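Local coordinates for protein fucose-specific lectin (PDB 6GKE) that binds L-fucose through five sites set between the blades of a six-bladed beta-propeller, with strongest preference for alpha-1,6-linked core fucose on glycoproteins, at residues Gly211-Ala216 with Asp263-Ala268; Lys33-Gln38 with Gln51-Glu56; Asn129-Tyr134 with Val148-Trp153. The protein carries 1 engineered substitution. One frame throughout, in Å; residues are numbered along the deposited sequence.

Contact 1 of 3, residues Gly211-Ala216 with Asp263-Ala268; sequences GVSIAA and DTFIAA. With GOL (glycerol), chain H.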
loop_
_atom_site.group_PDB
_atom_site.type_symbol
_atom_site.label_atom_id
_atom_site.label_comp_id
_atom_site.label_asym_id
_atom_site.label_seq_id
_atom_site.Cartn_x
_atom_site.Cartn_y
_atom_site.Cartn_z
ATOM N N GLY A 211 0.482 -9.712 16.796
ATOM C CA GLY A 211 1.132 -8.744 15.921
ATOM C C GLY A 211 0.546 -7.339 15.974
ATOM O O GLY A 211 0.794 -6.559 15.066
ATOM N N VAL A 212 -0.187 -6.986 17.033
ATOM C CA VAL A 212 -0.714 -5.619 17.153
ATOM C C VAL A 212 0.424 -4.591 17.187
ATOM O O VAL A 212 1.500 -4.809 17.755
ATOM C CB VAL A 212 -1.610 -5.446 18.390
ATOM C CG1 VAL A 212 -2.949 -6.127 18.199
ATOM C CG2 VAL A 212 -0.935 -5.904 19.680
ATOM N N SER A 213 0.128 -3.415 16.628
ATOM C CA SER A 213 0.949 -2.227 16.773
ATOM C C SER A 213 0.609 -1.565 18.114
ATOM O O SER A 213 -0.560 -1.405 18.423
ATOM C CB SER A 213 0.707 -1.308 15.592
ATOM O OG SER A 213 1.488 -0.128 15.667
ATOM N N ILE A 214 1.634 -1.185 18.888
ATOM C CA ILE A 214 1.472 -0.728 20.277
ATOM C C ILE A 214 2.029 0.690 20.413
ATOM O O ILE A 214 3.063 1.014 19.850
ATOM C CB ILE A 214 2.182 -1.696 21.248
ATOM C CG1 ILE A 214 1.585 -3.102 21.142
ATOM C CG2 ILE A 214 2.165 -1.182 22.686
ATOM C CD1 ILE A 214 2.370 -4.167 21.865
ATOM N N ALA A 215 1.358 1.515 21.218
ATOM C CA ALA A 215 1.866 2.826 21.589
ATOM C C ALA A 215 1.498 3.078 23.052
ATOM O O ALA A 215 0.555 2.482 23.570
ATOM C CB ALA A 215 1.304 3.900 20.684
ATOM N N ALA A 216 2.249 3.952 23.720
ATOM C CA ALA A 216 1.945 4.266 25.113
ATOM C C ALA A 216 2.289 5.724 25.391
ATOM O O ALA A 216 3.286 6.237 24.885
ATOM C CB ALA A 216 2.702 3.362 26.058
ATOM N N ASP A 263 -2.536 -4.605 8.141
ATOM C CA ASP A 263 -1.070 -4.685 8.294
ATOM C C ASP A 263 -0.430 -3.306 8.504
ATOM O O ASP A 263 0.776 -3.150 8.335
ATOM C CB ASP A 263 -0.436 -5.411 7.106
ATOM C CG ASP A 263 -1.002 -6.806 6.950
ATOM O OD1 ASP A 263 -0.986 -7.554 7.947
ATOM O OD2 ASP A 263 -1.476 -7.133 5.847
ATOM N N THR A 264 -1.219 -2.335 8.975
ATOM C CA THR A 264 -0.768 -0.969 9.193
ATOM C C THR A 264 -0.422 -0.742 10.670
ATOM O O THR A 264 -0.678 -1.573 11.535
ATOM C CB THR A 264 -1.827 0.030 8.717
ATOM O OG1 THR A 264 -3.034 -0.215 9.439
ATOM C CG2 THR A 264 -2.059 -0.054 7.225
ATOM N N PHE A 265 0.147 0.433 10.939
ATOM C CA PHE A 265 0.703 0.776 12.250
ATOM C C PHE A 265 -0.024 1.974 12.862
ATOM O O PHE A 265 -0.717 2.719 12.171
ATOM C CB PHE A 265 2.201 1.054 12.096
ATOM C CG PHE A 265 2.939 -0.159 11.595
ATOM C CD1 PHE A 265 3.236 -1.206 12.455
ATOM C CD2 PHE A 265 3.246 -0.306 10.253
ATOM C CE1 PHE A 265 3.850 -2.359 11.991
ATOM C CE2 PHE A 265 3.862 -1.461 9.792
ATOM C CZ PHE A 265 4.156 -2.487 10.660
ATOM N N ILE A 266 0.193 2.165 14.168
ATOM C CA ILE A 266 -0.307 3.338 14.871
ATOM C C ILE A 266 0.862 4.087 15.518
ATOM O O ILE A 266 1.974 3.581 15.647
ATOM C CB ILE A 266 -1.380 2.989 15.927
ATOM C CG1 ILE A 266 -0.828 2.151 17.086
ATOM C CG2 ILE A 266 -2.573 2.336 15.256
ATOM C CD1 ILE A 266 -1.782 2.003 18.256
ATOM N N ALA A 267 0.575 5.314 15.953
ATOM C CA ALA A 267 1.460 6.080 16.815
ATOM C C ALA A 267 0.592 6.990 17.678
ATOM O O ALA A 267 -0.501 7.360 17.260
ATOM C CB ALA A 267 2.443 6.895 16.004
ATOM N N ALA A 268 1.080 7.349 18.863
ATOM C CA ALA A 268 0.330 8.235 19.738
ATOM C C ALA A 268 1.215 9.393 20.184
ATOM O O ALA A 268 2.424 9.244 20.345
ATOM C CB ALA A 268 -0.211 7.485 20.933
HETATM C C1 GOL H . -0.532 -4.413 12.793
HETATM O O1 GOL H . -1.332 -4.202 11.620
HETATM C C2 GOL H . 0.959 -4.235 12.505
HETATM O O2 GOL H . 1.674 -4.407 13.736
HETATM C C3 GOL H . 1.496 -5.215 11.460
HETATM O O3 GOL H . 1.242 -6.579 11.824
HETATM O O HOH W 1 3.421 1.996 17.274
#

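Contact 2 of 3, residues Lys33-Gln38 with Gln51-Glu56; sequences KIREAQ and QNVIGE. With FUC (alpha-L-fucopyranose), chain C; GOL (glycerol), chain D.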
loop_
_atom_site.group_PDB
_atom_site.type_symbol
_atom_site.label_atom_id
_atom_site.label_comp_id
_atom_site.label_asym_id
_atom_site.label_seq_id
_atom_site.Cartn_x
_atom_site.Cartn_y
_atom_site.Cartn_z
ATOM N N LYS A 33 11.931 8.522 1.865
ATOM C CA LYS A 33 12.210 9.679 2.706
ATOM C C LYS A 33 11.249 9.696 3.894
ATOM O O LYS A 33 10.122 9.225 3.800
ATOM C CB LYS A 33 12.076 10.984 1.924
ATOM C CG LYS A 33 12.918 11.073 0.664
ATOM C CD LYS A 33 14.388 10.846 0.879
ATOM C CE LYS A 33 15.155 10.894 -0.427
ATOM N NZ LYS A 33 16.482 10.249 -0.324
ATOM N N ILE A 34 11.717 10.272 5.004
ATOM C CA ILE A 34 10.884 10.531 6.159
ATOM C C ILE A 34 10.381 11.967 6.035
ATOM O O ILE A 34 11.186 12.892 5.950
ATOM C CB ILE A 34 11.637 10.323 7.487
ATOM C CG1 ILE A 34 12.305 8.948 7.570
ATOM C CG2 ILE A 34 10.692 10.554 8.656
ATOM C CD1 ILE A 34 13.296 8.811 8.701
ATOM N N ARG A 35 9.055 12.116 6.007
ATOM C CA ARG A 35 8.412 13.408 5.924
ATOM C C ARG A 35 7.770 13.775 7.259
ATOM O O ARG A 35 7.455 12.915 8.081
ATOM C CB ARG A 35 7.327 13.400 4.847
ATOM C CG ARG A 35 7.853 13.222 3.435
ATOM C CD ARG A 35 6.720 13.322 2.441
ATOM N NE ARG A 35 7.176 13.122 1.080
ATOM C CZ ARG A 35 6.423 13.300 0.005
ATOM N NH1 ARG A 35 5.186 13.756 0.135
ATOM N NH2 ARG A 35 6.914 13.012 -1.188
ATOM N N GLU A 36 7.571 15.082 7.426
ATOM C CA GLU A 36 6.936 15.664 8.591
ATOM C C GLU A 36 5.668 16.409 8.168
ATOM O O GLU A 36 5.682 17.145 7.177
ATOM C CB GLU A 36 7.886 16.654 9.262
ATOM C CG GLU A 36 7.395 17.208 10.590
ATOM C CD GLU A 36 8.277 18.336 11.091
ATOM O OE1 GLU A 36 8.307 19.382 10.413
ATOM O OE2 GLU A 36 8.953 18.170 12.140
ATOM N N ALA A 37 4.605 16.248 8.961
ATOM C CA ALA A 37 3.425 17.123 8.928
ATOM C C ALA A 37 3.323 17.814 10.290
ATOM O O ALA A 37 3.785 17.271 11.307
ATOM C CB ALA A 37 2.171 16.353 8.588
ATOM N N GLN A 38 2.725 19.009 10.296
ATOM C CA GLN A 38 2.686 19.862 11.484
ATOM C C GLN A 38 1.256 20.334 11.748
ATOM O O GLN A 38 0.497 20.588 10.817
ATOM C CB GLN A 38 3.555 21.110 11.307
ATOM C CG GLN A 38 4.940 20.842 10.735
ATOM C CD GLN A 38 5.011 20.762 9.227
ATOM O OE1 GLN A 38 4.146 21.249 8.496
ATOM N NE2 GLN A 38 6.074 20.144 8.741
ATOM N N GLN A 51 8.496 18.761 0.069
ATOM C CA GLN A 51 9.254 19.874 0.652
ATOM C C GLN A 51 9.387 19.736 2.179
ATOM O O GLN A 51 9.920 20.638 2.825
ATOM C CB GLN A 51 8.576 21.205 0.312
ATOM C CG GLN A 51 8.431 21.458 -1.182
ATOM N N ASN A 52 8.910 18.620 2.746
ATOM C CA ASN A 52 8.890 18.409 4.194
ATOM C C ASN A 52 9.698 17.166 4.580
ATOM O O ASN A 52 9.373 16.497 5.555
ATOM C CB ASN A 52 7.457 18.278 4.708
ATOM C CG ASN A 52 6.645 19.525 4.448
ATOM O OD1 ASN A 52 5.782 19.535 3.570
ATOM N ND2 ASN A 52 6.938 20.583 5.189
ATOM N N VAL A 53 10.767 16.886 3.832
ATOM C CA VAL A 53 11.630 15.758 4.125
ATOM C C VAL A 53 12.593 16.148 5.252
ATOM O O VAL A 53 13.235 17.194 5.193
ATOM C CB VAL A 53 12.383 15.310 2.865
ATOM C CG1 VAL A 53 13.496 14.324 3.187
ATOM C CG2 VAL A 53 11.423 14.734 1.839
ATOM N N ILE A 54 12.701 15.277 6.265
ATOM C CA ILE A 54 13.576 15.507 7.422
ATOM C C ILE A 54 14.723 14.490 7.476
ATOM O O ILE A 54 15.658 14.677 8.252
ATOM C CB ILE A 54 12.773 15.541 8.742
ATOM C CG1 ILE A 54 12.156 14.197 9.153
ATOM C CG2 ILE A 54 11.726 16.641 8.669
ATOM C CD1 ILE A 54 13.081 13.260 9.888
ATOM N N GLY A 55 14.634 13.419 6.684
ATOM C CA GLY A 55 15.631 12.373 6.687
ATOM C C GLY A 55 15.223 11.282 5.724
ATOM O O GLY A 55 14.326 11.472 4.903
ATOM N N GLU A 56 15.881 10.130 5.824
ATOM C CA GLU A 56 15.604 9.000 4.956
ATOM C C GLU A 56 15.993 7.730 5.702
ATOM O O GLU A 56 16.776 7.784 6.648
ATOM C CB GLU A 56 16.357 9.123 3.636
ATOM C CG GLU A 56 17.861 9.098 3.760
ATOM C CD GLU A 56 18.495 9.368 2.410
ATOM O OE1 GLU A 56 19.018 8.426 1.802
ATOM O OE2 GLU A 56 18.403 10.518 1.941
HETATM C C1 FUC C . 8.837 23.860 12.393
HETATM C C2 FUC C . 9.064 22.753 11.383
HETATM C C3 FUC C . 10.322 21.959 11.726
HETATM C C4 FUC C . 10.274 21.486 13.171
HETATM C C5 FUC C . 10.067 22.691 14.083
HETATM C C6 FUC C . 9.964 22.323 15.556
HETATM O O1 FUC C . 9.857 24.830 12.196
HETATM O O2 FUC C . 9.213 23.333 10.081
HETATM O O3 FUC C . 10.484 20.872 10.809
HETATM O O4 FUC C . 9.199 20.566 13.387
HETATM O O5 FUC C . 8.849 23.342 13.717
HETATM C C1 GOL D . 11.663 20.735 6.011
HETATM O O1 GOL D . 12.929 21.400 5.932
HETATM C C2 GOL D . 11.377 20.424 7.470
HETATM O O2 GOL D . 11.257 21.657 8.203
HETATM C C3 GOL D . 10.146 19.520 7.589
HETATM O O3 GOL D . 8.935 20.163 7.203
HETATM O O HOH W 2 5.079 22.945 6.580
#

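Contact 3 of 3, residues Asn129-Tyr134 with Val148-Trp153; sequences NIRVYY and VWSGKW. With FUC (alpha-L-fucopyranose), chain B; FUC (alpha-L-fucopyranose), chain E; NDG (2-acetamido-2-deoxy-alpha-D-glucopyranose), chain F.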
loop_
_atom_site.group_PDB
_atom_site.type_symbol
_atom_site.label_atom_id
_atom_site.label_comp_id
_atom_site.label_asym_id
_atom_site.label_seq_id
_atom_site.Cartn_x
_atom_site.Cartn_y
_atom_site.Cartn_z
ATOM N N ASN A 129 17.326 13.053 28.738
ATOM C CA ASN A 129 17.627 11.651 28.937
ATOM C C ASN A 129 16.762 10.870 27.957
ATOM O O ASN A 129 15.543 10.923 28.071
ATOM C CB ASN A 129 17.328 11.195 30.363
ATOM C CG ASN A 129 18.104 11.986 31.388
ATOM O OD1 ASN A 129 19.238 11.638 31.713
ATOM N ND2 ASN A 129 17.506 13.057 31.882
ATOM N N ILE A 130 17.396 10.201 26.988
ATOM C CA ILE A 130 16.679 9.495 25.927
ATOM C C ILE A 130 16.918 7.997 26.097
ATOM O O ILE A 130 18.021 7.581 26.432
ATOM C CB ILE A 130 17.123 9.966 24.526
ATOM C CG1 ILE A 130 17.018 11.483 24.371
ATOM C CG2 ILE A 130 16.336 9.248 23.437
ATOM C CD1 ILE A 130 17.743 12.021 23.162
ATOM N N ARG A 131 15.883 7.208 25.823
ATOM C CA ARG A 131 16.023 5.755 25.757
ATOM C C ARG A 131 15.339 5.285 24.476
ATOM O O ARG A 131 14.223 5.716 24.184
ATOM C CB ARG A 131 15.400 5.078 26.981
ATOM C CG ARG A 131 15.926 5.570 28.326
ATOM C CD ARG A 131 17.367 5.163 28.573
ATOM N NE ARG A 131 17.876 5.547 29.887
ATOM C CZ ARG A 131 18.536 6.669 30.173
ATOM N NH1 ARG A 131 18.652 7.640 29.277
ATOM N NH2 ARG A 131 19.089 6.819 31.368
ATOM N N VAL A 132 16.024 4.407 23.736
ATOM C CA VAL A 132 15.538 3.864 22.481
ATOM C C VAL A 132 15.475 2.341 22.617
ATOM O O VAL A 132 16.432 1.734 23.089
ATOM C CB VAL A 132 16.432 4.282 21.301
ATOM C CG1 VAL A 132 15.922 3.710 19.989
ATOM C CG2 VAL A 132 16.566 5.792 21.208
ATOM N N TYR A 133 14.349 1.758 22.193
ATOM C CA TYR A 133 14.084 0.329 22.331
ATOM C C TYR A 133 13.949 -0.294 20.945
ATOM O O TYR A 133 13.296 0.263 20.059
ATOM C CB TYR A 133 12.831 0.106 23.187
ATOM C CG TYR A 133 13.006 0.700 24.558
ATOM C CD1 TYR A 133 13.609 -0.021 25.577
ATOM C CD2 TYR A 133 12.685 2.026 24.800
ATOM C CE1 TYR A 133 13.865 0.552 26.812
ATOM C CE2 TYR A 133 12.940 2.613 26.028
ATOM C CZ TYR A 133 13.540 1.881 27.035
ATOM O OH TYR A 133 13.798 2.489 28.234
ATOM N N TYR A 134 14.582 -1.457 20.783
ATOM C CA TYR A 134 14.706 -2.120 19.497
ATOM C C TYR A 134 14.929 -3.611 19.746
ATOM O O TYR A 134 15.183 -4.038 20.866
ATOM C CB TYR A 134 15.877 -1.534 18.694
ATOM C CG TYR A 134 17.228 -1.783 19.320
ATOM C CD1 TYR A 134 17.693 -1.014 20.376
ATOM C CD2 TYR A 134 18.037 -2.820 18.886
ATOM C CE1 TYR A 134 18.915 -1.267 20.982
ATOM C CE2 TYR A 134 19.263 -3.082 19.478
ATOM C CZ TYR A 134 19.709 -2.303 20.528
ATOM O OH TYR A 134 20.909 -2.557 21.127
ATOM N N VAL A 148 20.900 4.060 25.342
ATOM C CA VAL A 148 20.784 5.050 26.406
ATOM C C VAL A 148 21.554 6.315 26.027
ATOM O O VAL A 148 22.746 6.225 25.745
ATOM C CB VAL A 148 21.380 4.459 27.699
ATOM C CG1 VAL A 148 21.509 5.486 28.814
ATOM C CG2 VAL A 148 20.600 3.239 28.165
ATOM N N TRP A 149 20.899 7.480 26.092
ATOM C CA TRP A 149 21.582 8.774 26.045
ATOM C C TRP A 149 21.317 9.516 27.349
ATOM O O TRP A 149 20.204 9.995 27.561
ATOM C CB TRP A 149 21.125 9.683 24.898
ATOM C CG TRP A 149 21.729 11.055 25.002
ATOM C CD1 TRP A 149 21.349 12.107 25.792
ATOM C CD2 TRP A 149 22.901 11.497 24.304
ATOM N NE1 TRP A 149 22.198 13.169 25.619
ATOM C CE2 TRP A 149 23.156 12.825 24.702
ATOM C CE3 TRP A 149 23.743 10.896 23.367
ATOM C CZ2 TRP A 149 24.229 13.556 24.191
ATOM C CZ3 TRP A 149 24.801 11.617 22.864
ATOM C CH2 TRP A 149 25.035 12.930 23.268
ATOM N N SER A 150 22.338 9.622 28.192
ATOM C CA SER A 150 22.314 10.539 29.323
ATOM C C SER A 150 23.669 11.261 29.354
ATOM O O SER A 150 24.325 11.351 30.387
ATOM C CB SER A 150 21.946 9.844 30.631
ATOM O OG SER A 150 20.565 9.464 30.667
ATOM N N GLY A 151 24.054 11.775 28.179
ATOM C CA GLY A 151 25.273 12.547 27.935
ATOM C C GLY A 151 26.087 11.997 26.770
ATOM O O GLY A 151 26.809 12.728 26.106
ATOM N N LYS A 152 25.991 10.686 26.554
ATOM C CA LYS A 152 26.684 9.942 25.503
ATOM C C LYS A 152 25.846 8.689 25.249
ATOM O O LYS A 152 25.171 8.241 26.161
ATOM C CB LYS A 152 28.076 9.475 25.950
ATOM C CG LYS A 152 29.093 10.549 26.297
ATOM C CD LYS A 152 29.573 11.311 25.088
ATOM C CE LYS A 152 30.487 12.465 25.439
ATOM N NZ LYS A 152 31.809 12.000 25.919
ATOM N N TRP A 153 25.902 8.120 24.045
ATOM C CA TRP A 153 25.192 6.876 23.777
ATOM C C TRP A 153 25.942 5.684 24.378
ATOM O O TRP A 153 27.136 5.512 24.154
ATOM C CB TRP A 153 24.998 6.657 22.277
ATOM C CG TRP A 153 23.976 7.558 21.666
ATOM C CD1 TRP A 153 24.212 8.591 20.810
ATOM C CD2 TRP A 153 22.551 7.506 21.851
ATOM N NE1 TRP A 153 23.036 9.192 20.458
ATOM C CE2 TRP A 153 21.999 8.542 21.072
ATOM C CE3 TRP A 153 21.684 6.669 22.568
ATOM C CZ2 TRP A 153 20.628 8.781 21.015
ATOM C CZ3 TRP A 153 20.327 6.898 22.501
ATOM C CH2 TRP A 153 19.808 7.943 21.733
HETATM C C1 FUC B . 22.615 15.352 19.742
HETATM C C2 FUC B . 22.615 14.048 18.954
HETATM C C3 FUC B . 22.729 12.856 19.895
HETATM C C4 FUC B . 21.609 12.933 20.931
HETATM C C5 FUC B . 21.738 14.246 21.694
HETATM C C6 FUC B . 20.681 14.426 22.769
HETATM O O2 FUC B . 23.706 14.043 18.027
HETATM O O3 FUC B . 22.718 11.634 19.148
HETATM O O4 FUC B . 20.312 12.913 20.320
HETATM O O5 FUC B . 21.621 15.340 20.766
HETATM C C1 FUC E . 20.191 3.539 32.844
HETATM C C2 FUC E . 19.927 2.290 32.013
HETATM C C3 FUC E . 18.653 1.606 32.528
HETATM C C4 FUC E . 17.484 2.595 32.530
HETATM C C5 FUC E . 17.872 3.754 33.438
HETATM C C6 FUC E . 16.771 4.785 33.570
HETATM O O1 FUC E . 20.591 3.109 34.144
HETATM O O2 FUC E . 21.073 1.416 32.066
HETATM O O3 FUC E . 18.362 0.438 31.761
HETATM O O4 FUC E . 17.231 3.131 31.229
HETATM O O5 FUC E . 19.037 4.392 32.913
HETATM C C1 NDG F . 27.395 15.860 22.720
HETATM C C2 NDG F . 28.307 15.796 21.500
HETATM C C3 NDG F . 27.986 16.950 20.559
HETATM C C4 NDG F . 26.501 16.948 20.207
HETATM C C5 NDG F . 25.617 16.897 21.451
HETATM C C6 NDG F . 24.151 16.703 21.087
HETATM C C7 NDG F . 30.531 14.772 21.746
HETATM C C8 NDG F . 31.951 14.989 22.185
HETATM O O5 NDG F . 26.030 15.823 22.299
HETATM O O3 NDG F . 28.764 16.815 19.366
HETATM O O4 NDG F . 26.168 18.107 19.438
HETATM O O6 NDG F . 23.909 15.499 20.326
HETATM O O7 NDG F . 30.169 13.693 21.297
HETATM N N2 NDG F . 29.713 15.824 21.882
HETATM O O1 NDG F . 27.643 17.061 23.461
#

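Contact 1 of 3, residues Gly211-Ala216 with Asp263-Ala268
Ser213 meets the backbone of Ile266 with its hydroxyl: its OG takes the N-H of Ile266 N at 3.0 Å in a nearly straight bond, 170° at the hydrogen. The hydroxyl stands anti to its own backbone N, beside the carbonyl carbon, and in this position it also lies in the plane of the Phe265 ring, at the ring's edge, 3.8 Å from Phe265 CD1. Ile266 answers with its side chain. CG1 sits between the backbone N and the carbonyl carbon (chi1 66°), a crowded position that lays it 3.5 Å from Ser213 OG, and CD1 continues to 3.6 Å from Ser213 O. No backbone-to-backbone hydrogen bond joins the two segments, whose touching parts run in nearly the same direction, 6° apart. A water lies between Ile214 O and Ile266 O, close enough to give a proton to either; other acceptors compete for its two protons. Each segment leads into or forms the first strand of its own four-stranded blade, 213-219 and 267-271, so this is the buried packing of neighbouring innermost strands round the axis of the six-bladed propeller. Further along, Ala215 turns its CB toward the other strand and touches Ala268 CB at 3.9 Å, and Ile266 CD1 stands 4.4 Å from Ala215 CB. Tyr228 of strand 224-230 packs on both Ile266 and Ala268. At the other end a glycerol, probably from the crystallisation liquor, spans the segments, its O2 donating to Gly211 O and its O1 to Thr264 O, each at 2.7 Å.

Contact 2 of 3, residues Lys33-Gln38 with Gln51-Glu56
Ile34 and Ile54 make the tight side of this pairing, Ile34 CG2 meeting Ile54 CD1 at 3.8 Å as the two side chains cross. The backbones are joined by two bonds here: Ile54 N gives to Ile34 O at 2.8 Å and 173°, and Ile34 N gives to Gly55 O. Cys80 and Leu63 cover Ile34, while Val78 and Trp97 of the next blade lie against Ile54. On the looser, partly exposed side, Lys33 bends at its second torsion (chi2 -56°) and runs beside Glu56, pointing the same way, to a salt bridge of 3.0 Å between Lys33 NZ and Glu56 OE2 whose hydrogen bond is weak. Val53 CG2 packs against Lys33 CB. Toward the sugar, Glu36 extends fully and divides its carboxylate between two fucose hydroxyls, OE1 taking O3 and OE2 taking O4, each at 2.7 Å. Gln38 NE2 holds Glu36 OE1 from the anti side at 2.9 Å, while Gln38 OE1 is bonded to Thr46 OG1, and Tyr26 supports Glu36 OE2; Arg24 and Trp97 also hydrogen-bond the fucose. Ile54 and Gly55 both face Ile34, a classic beta bulge in the outer hairpin of a propeller blade, bordering a fucose site between two blades.

Contact 3 of 3, residues Asn129-Tyr134 with Val148-Trp153
Arg131 bends at chi2 (-69°), bringing its CD to 3.8 Å from Val148 CG2; Trp149 projects to the opposite face of the sheet, where CG anti to its backbone N (chi1 173°), in the conformer described here, one of two modelled, starts the indole's path to a second fucose. The guanidinium lies flat over Val148, whose CG1 sits beneath its centre, 3.5 Å from Arg131 CZ. In its plane the end-on pair NH1 and NH2 grips one atom, Ser150 OG, at 3.0 Å from NH1; that hydroxyl passes its own proton to Asn129 OD1, on a lone pair in the amide plane, at 2.8 Å. Arg131 NH1 also donates to Ile130 O, which Trp149 N reaches from the other face of the carbonyl plane. Thus held, Arg131 points NE at O4 of one fucose (2.8 Å) and NH2 at its ring oxygen O5. The pairing belongs to the antiparallel hairpin of strands 129-134 and 142-149 in one propeller blade, and its two faces serve two different fucose sites. On the far face Ile130 CB meets Trp149 CB, and Trp153 CH2 rests 3.9 Å from Val132 CG2. The second fucose lies over one face of this Trp149 indole, its C6 3.5 Å from Trp149 NE1, with the linked N-acetylglucosamine at the ring edge. Trp153 NE1 donates to O3 of that fucose (2.8 Å, 165°), while Arg77, Glu89 and Gln101 bind the same sugar.

How the contacts relate
From the N terminus the chain first closes contact 2, a short loop of 12 residues between 33-38 and 51-56 within the first repeat. Contact 3 follows, closing 13 residues between 129-134 and 148-153 in the third repeat. Contact 1 comes last, with 46 residues between its segments, spanning the rest of the fifth repeat to reach the sixth. The three stand in series; none nests in or crosses another. Contacts 2 and 3 each tie strands within one blade, whereas contact 1 joins the inner strands of two blades nearer the chain centre. Their centres lie 20 to 23 Å apart, and no two touch.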